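Local coordinates for protein ADP-ribosylating toxin CARDS (Mycoplasma pneumoniae, PDB 4TLV) that transfers ADP-ribosyl groups from NAD+ to multiple target proteins as the main virulence toxin of its bacterium and causes vacuolation of mammalian cells, at residues Y344-L352 and D402-P412. Numbering follows the deposited sequence.
Sequences YAGQLKVHL and DLYVCPLKNPP
Leu-348 and Val-405 form an antiparallel hydrogen-bonded pair: Leu-348 N gives to Val-405 O at 2.8 Å, and Val-405 N returns to Leu-348 O at 2.9 Å. A straighter bond (175° at the hydrogen) runs from Val-350 N to Leu-403 O. Beyond it a water accepts from Leu-403 N at 2.8 Å and can donate to Val-350 O. These strands belong to the beta-trefoil D2 domain, where Tyr-404 and Cys-406 also bond through their backbones to Phe-391 and Gly-389, respectively, of strand 388-393; Lys-349 bonds likewise to Phe-340, and Gln-347 O to Thr-342 OG1. Apolar, branched Leu-348, Val-350, Leu-403 and Val-405 suit the buried side, Val-350 CG2 lying 3.8 Å from Leu-403 CG. Gln-347, Lys-349 and Tyr-404 suit the partly exposed side, covering the sheet with carbon and ending in polar groups. With CG anti to the backbone N (chi1 -171°), Gln-347 extends NE2 to 3.2 Å above the centre of the Tyr-404 ring, amide and ring planes nearly perpendicular. Lys-349 bends to bring NZ to Asp-402 OD2, a long salt bridge of 3.5 Å. Gly-346 readily adopts its positive phi (69°); its buried O lies 3.5 Å from Pro-407 CD and 3.6 Å from Cys-406 SG.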
ATOM      1  N   TYR A 344      20.153  -0.650 -20.278  1.00 41.61           N
ATOM      2  CA  TYR A 344      19.939  -1.726 -21.242  1.00 44.02           C
ATOM      3  C   TYR A 344      18.477  -1.986 -21.561  1.00 48.09           C
ATOM      4  O   TYR A 344      17.592  -1.744 -20.738  1.00 51.59           O
ATOM      5  CB  TYR A 344      20.612  -3.015 -20.772  1.00 45.72           C
ATOM      6  CG  TYR A 344      22.055  -2.806 -20.386  1.00 48.44           C
ATOM      7  CD1 TYR A 344      23.069  -2.902 -21.330  1.00 48.87           C
ATOM      8  CD2 TYR A 344      22.400  -2.485 -19.077  1.00 48.80           C
ATOM      9  CE1 TYR A 344      24.393  -2.696 -20.978  1.00 51.01           C
ATOM     10  CE2 TYR A 344      23.718  -2.277 -18.714  1.00 50.56           C
ATOM     11  CZ  TYR A 344      24.711  -2.381 -19.666  1.00 50.94           C
ATOM     12  OH  TYR A 344      26.022  -2.174 -19.301  1.00 44.90           O
ATOM     13  N   ALA A 345      18.239  -2.482 -22.772  1.00 47.94           N
ATOM     14  CA  ALA A 345      16.897  -2.835 -23.213  1.00 55.56           C
ATOM     15  C   ALA A 345      16.386  -4.051 -22.457  1.00 52.15           C
ATOM     16  O   ALA A 345      16.896  -5.162 -22.632  1.00 50.96           O
ATOM     17  CB  ALA A 345      16.867  -3.091 -24.730  1.00 51.07           C
ATOM     18  N   GLY A 346      15.386  -3.831 -21.608  1.00 49.15           N
ATOM     19  CA  GLY A 346      14.729  -4.919 -20.908  1.00 46.28           C
ATOM     20  C   GLY A 346      15.599  -5.591 -19.866  1.00 38.49           C
ATOM     21  O   GLY A 346      15.674  -6.818 -19.803  1.00 33.74           O
ATOM     22  N   GLN A 347      16.256  -4.784 -19.040  1.00 39.31           N
ATOM     23  CA  GLN A 347      17.052  -5.312 -17.946  1.00 37.77           C
ATOM     24  C   GLN A 347      17.052  -4.340 -16.769  1.00 39.25           C
ATOM     25  O   GLN A 347      17.795  -3.358 -16.754  1.00 38.23           O
ATOM     26  CB  GLN A 347      18.479  -5.625 -18.412  1.00 40.28           C
ATOM     27  CG  GLN A 347      19.321  -6.375 -17.392  1.00 39.03           C
ATOM     28  CD  GLN A 347      20.667  -6.820 -17.951  1.00 43.99           C
ATOM     29  OE1 GLN A 347      20.861  -6.877 -19.164  1.00 47.72           O
ATOM     30  NE2 GLN A 347      21.601  -7.143 -17.062  1.00 44.58           N
ATOM     31  N   LEU A 348      16.190  -4.605 -15.792  1.00 27.48           N
ATOM     32  CA  LEU A 348      16.185  -3.841 -14.559  1.00 25.19           C
ATOM     33  C   LEU A 348      17.171  -4.496 -13.629  1.00 22.93           C
ATOM     34  O   LEU A 348      17.427  -5.689 -13.744  1.00 24.38           O
ATOM     35  CB  LEU A 348      14.797  -3.872 -13.924  1.00 21.94           C
ATOM     36  CG  LEU A 348      13.661  -3.337 -14.782  1.00 25.90           C
ATOM     37  CD1 LEU A 348      12.318  -3.661 -14.125  1.00 26.29           C
ATOM     38  CD2 LEU A 348      13.822  -1.850 -14.981  1.00 32.38           C
ATOM     39  N   LYS A 349      17.730  -3.725 -12.705  1.00 21.97           N
ATOM     40  CA  LYS A 349      18.636  -4.281 -11.713  1.00 20.03           C
ATOM     41  C   LYS A 349      18.055  -4.114 -10.309  1.00 19.66           C
ATOM     42  O   LYS A 349      17.552  -3.049  -9.959  1.00 19.74           O
ATOM     43  CB  LYS A 349      19.994  -3.592 -11.794  1.00 26.41           C
ATOM     44  CG  LYS A 349      20.847  -3.761 -10.560  1.00 28.83           C
ATOM     45  CD  LYS A 349      21.835  -4.894 -10.716  1.00 35.26           C
ATOM     46  CE  LYS A 349      23.261  -4.384 -10.594  1.00 38.31           C
ATOM     47  NZ  LYS A 349      23.622  -3.997  -9.197  1.00 38.08           N
ATOM     48  N   VAL A 350      18.123  -5.167  -9.509  1.00 16.38           N
ATOM     49  CA  VAL A 350      17.557  -5.108  -8.165  1.00 18.31           C
ATOM     50  C   VAL A 350      18.563  -4.552  -7.148  1.00 20.08           C
ATOM     51  O   VAL A 350      19.735  -4.921  -7.153  1.00 18.95           O
ATOM     52  CB  VAL A 350      17.051  -6.482  -7.725  1.00 18.00           C
ATOM     53  CG1 VAL A 350      16.346  -6.387  -6.381  1.00 17.40           C
ATOM     54  CG2 VAL A 350      16.115  -7.052  -8.786  1.00 17.34           C
ATOM     55  N   HIS A 351      18.080  -3.680  -6.263  1.00 16.81           N
ATOM     56  CA  HIS A 351      18.920  -2.971  -5.301  1.00 15.24           C
ATOM     57  C   HIS A 351      17.986  -2.602  -4.147  1.00 18.30           C
ATOM     58  O   HIS A 351      16.779  -2.549  -4.333  1.00 15.94           O
ATOM     59  CB  HIS A 351      19.446  -1.696  -5.972  1.00 16.95           C
ATOM     60  CG  HIS A 351      20.646  -1.092  -5.314  1.00 20.53           C
ATOM     61  ND1 HIS A 351      21.910  -1.552  -5.167  1.00 24.56           N
ATOM     62  CD2 HIS A 351      20.630   0.165  -4.744  1.00 24.54           C
ATOM     63  CE1 HIS A 351      22.621  -0.587  -4.489  1.00 22.42           C
ATOM     64  NE2 HIS A 351      21.826   0.443  -4.254  1.00 24.46           N
ATOM     65  N   LEU A 352      18.522  -2.320  -2.966  1.00 12.75           N
ATOM     66  CA  LEU A 352      17.650  -1.959  -1.850  1.00 15.13           C
ATOM     67  C   LEU A 352      17.271  -0.488  -1.909  1.00 19.88           C
ATOM     68  O   LEU A 352      18.033   0.336  -2.417  1.00 16.56           O
ATOM     69  CB  LEU A 352      18.327  -2.256  -0.504  1.00 14.87           C
ATOM     70  CG  LEU A 352      18.633  -3.716  -0.159  1.00 16.86           C
ATOM     71  CD1 LEU A 352      19.275  -3.778   1.234  1.00 13.12           C
ATOM     72  CD2 LEU A 352      17.361  -4.556  -0.207  1.00 15.62           C
ATOM     73  N   ASP A 402      24.814 -10.457  -9.447  1.00 20.88           N
ATOM     74  CA  ASP A 402      23.765  -9.461  -9.496  1.00 26.20           C
ATOM     75  C   ASP A 402      22.426 -10.068  -9.896  1.00 22.91           C
ATOM     76  O   ASP A 402      22.368 -11.104 -10.570  1.00 20.07           O
ATOM     77  CB  ASP A 402      24.143  -8.341 -10.464  1.00 28.65           C
ATOM     78  CG  ASP A 402      25.194  -7.403  -9.887  1.00 33.34           C
ATOM     79  OD1 ASP A 402      25.587  -7.581  -8.712  1.00 28.53           O
ATOM     80  OD2 ASP A 402      25.617  -6.480 -10.609  1.00 37.54           O
ATOM     81  N   LEU A 403      21.355  -9.409  -9.472  1.00 20.10           N
ATOM     82  CA  LEU A 403      19.997  -9.873  -9.726  1.00 20.54           C
ATOM     83  C   LEU A 403      19.273  -8.894 -10.642  1.00 19.75           C
ATOM     84  O   LEU A 403      19.264  -7.693 -10.381  1.00 22.54           O
ATOM     85  CB  LEU A 403      19.228 -10.022  -8.402  1.00 18.36           C
ATOM     86  CG  LEU A 403      17.770 -10.460  -8.509  1.00 19.91           C
ATOM     87  CD1 LEU A 403      17.673 -11.874  -9.091  1.00 18.84           C
ATOM     88  CD2 LEU A 403      17.079 -10.371  -7.128  1.00 18.01           C
ATOM     89  N   TYR A 404      18.667  -9.412 -11.710  1.00 16.37           N
ATOM     90  CA  TYR A 404      17.984  -8.564 -12.689  1.00 19.28           C
ATOM     91  C   TYR A 404      16.516  -8.933 -12.846  1.00 17.50           C
ATOM     92  O   TYR A 404      16.083  -9.995 -12.415  1.00 20.93           O
ATOM     93  CB  TYR A 404      18.655  -8.669 -14.062  1.00 20.55           C
ATOM     94  CG  TYR A 404      20.157  -8.475 -14.031  1.00 24.00           C
ATOM     95  CD1 TYR A 404      20.716  -7.206 -13.905  1.00 26.92           C
ATOM     96  CD2 TYR A 404      21.016  -9.563 -14.126  1.00 26.51           C
ATOM     97  CE1 TYR A 404      22.094  -7.030 -13.873  1.00 27.77           C
ATOM     98  CE2 TYR A 404      22.395  -9.400 -14.097  1.00 24.60           C
ATOM     99  CZ  TYR A 404      22.926  -8.133 -13.976  1.00 26.94           C
ATOM    100  OH  TYR A 404      24.291  -7.976 -13.942  1.00 33.78           O
ATOM    101  N   VAL A 405      15.755  -8.040 -13.471  1.00 17.26           N
ATOM    102  CA  VAL A 405      14.401  -8.337 -13.891  1.00 17.19           C
ATOM    103  C   VAL A 405      14.352  -8.123 -15.401  1.00 22.76           C
ATOM    104  O   VAL A 405      14.777  -7.070 -15.887  1.00 20.91           O
ATOM    105  CB  VAL A 405      13.387  -7.386 -13.251  1.00 19.23           C
ATOM    106  CG1 VAL A 405      11.975  -7.744 -13.704  1.00 20.59           C
ATOM    107  CG2 VAL A 405      13.520  -7.404 -11.730  1.00 17.18           C
ATOM    108  N   CYS A 406      13.831  -9.111 -16.125  1.00 21.48           N
ATOM    109  CA  CYS A 406      13.702  -9.041 -17.581  1.00 21.11           C
ATOM    110  C   CYS A 406      12.347  -9.545 -18.031  1.00 20.55           C
ATOM    111  O   CYS A 406      11.787 -10.450 -17.421  1.00 20.40           O
ATOM    112  CB  CYS A 406      14.743  -9.932 -18.271  1.00 22.27           C
ATOM    113  SG  CYS A 406      16.443  -9.673 -17.787  1.00 28.12           S
ATOM    114  N   PRO A 407      11.832  -8.982 -19.134  1.00 20.70           N
ATOM    115  CA  PRO A 407      10.709  -9.618 -19.834  1.00 21.74           C
ATOM    116  C   PRO A 407      11.074 -11.070 -20.146  1.00 21.75           C
ATOM    117  O   PRO A 407      12.249 -11.371 -20.382  1.00 24.19           O
ATOM    118  CB  PRO A 407      10.597  -8.810 -21.130  1.00 25.03           C
ATOM    119  CG  PRO A 407      11.233  -7.486 -20.822  1.00 29.10           C
ATOM    120  CD  PRO A 407      12.326  -7.776 -19.824  1.00 23.94           C
ATOM    121  N   LEU A 408      10.095 -11.965 -20.131  1.00 24.21           N
ATOM    122  CA  LEU A 408      10.366 -13.367 -20.429  1.00 26.75           C
ATOM    123  C   LEU A 408      10.734 -13.531 -21.901  1.00 31.68           C
ATOM    124  O   LEU A 408      11.490 -14.423 -22.263  1.00 33.99           O
ATOM    125  CB  LEU A 408       9.151 -14.233 -20.106  1.00 27.10           C
ATOM    126  CG  LEU A 408       8.720 -14.205 -18.641  1.00 25.73           C
ATOM    127  CD1 LEU A 408       7.481 -15.065 -18.427  1.00 29.89           C
ATOM    128  CD2 LEU A 408       9.858 -14.636 -17.744  1.00 21.72           C
ATOM    129  N   LYS A 409      10.204 -12.653 -22.738  1.00 31.66           N
ATOM    130  CA  LYS A 409      10.437 -12.746 -24.176  1.00 42.74           C
ATOM    131  C   LYS A 409      11.804 -12.191 -24.576  1.00 40.95           C
ATOM    132  O   LYS A 409      12.166 -11.071 -24.210  1.00 41.14           O
ATOM    133  CB  LYS A 409       9.323 -12.036 -24.946  1.00 41.16           C
ATOM    134  CG  LYS A 409       9.110 -12.586 -26.355  1.00 51.72           C
ATOM    135  CD  LYS A 409       7.896 -11.965 -27.028  1.00 56.38           C
ATOM    136  CE  LYS A 409       8.071 -10.463 -27.190  1.00 59.39           C
ATOM    137  NZ  LYS A 409       6.967  -9.846 -27.974  1.00 70.86           N
ATOM    138  N   ASN A 410      12.566 -12.985 -25.318  1.00 41.63           N
ATOM    139  CA  ASN A 410      13.844 -12.527 -25.853  1.00 45.52           C
ATOM    140  C   ASN A 410      14.728 -11.886 -24.794  1.00 43.84           C
ATOM    141  O   ASN A 410      15.104 -10.724 -24.935  1.00 44.61           O
ATOM    142  CB  ASN A 410      13.614 -11.504 -26.969  1.00 45.82           C
ATOM    143  CG  ASN A 410      12.741 -12.039 -28.088  1.00 53.15           C
ATOM    144  OD1 ASN A 410      12.709 -13.242 -28.347  1.00 53.44           O
ATOM    145  ND2 ASN A 410      12.033 -11.140 -28.766  1.00 53.45           N
ATOM    146  N   PRO A 411      15.054 -12.633 -23.728  1.00 45.52           N
ATOM    147  CA  PRO A 411      15.929 -12.110 -22.673  1.00 44.20           C
ATOM    148  C   PRO A 411      17.361 -11.970 -23.178  1.00 45.61           C
ATOM    149  O   PRO A 411      17.745 -12.678 -24.107  1.00 43.98           O
ATOM    150  CB  PRO A 411      15.871 -13.203 -21.598  1.00 41.01           C
ATOM    151  CG  PRO A 411      14.704 -14.077 -21.973  1.00 43.47           C
ATOM    152  CD  PRO A 411      14.626 -14.013 -23.449  1.00 39.41           C
ATOM    153  N   PRO A 412      18.147 -11.070 -22.571  1.00 43.69           N
ATOM    154  CA  PRO A 412      19.543 -10.905 -22.986  1.00 44.61           C
ATOM    155  C   PRO A 412      20.319 -12.224 -22.983  1.00 48.87           C
ATOM    156  O   PRO A 412      19.952 -13.180 -22.293  1.00 47.17           O
ATOM    157  CB  PRO A 412      20.097  -9.917 -21.957  1.00 42.26           C
ATOM    158  CG  PRO A 412      18.902  -9.110 -21.552  1.00 41.70           C
ATOM    159  CD  PRO A 412      17.742 -10.069 -21.567  1.00 43.86           C
TER
HETATM  160  O   HOH W   1      21.567  -6.999  -7.967  1.00 18.81           O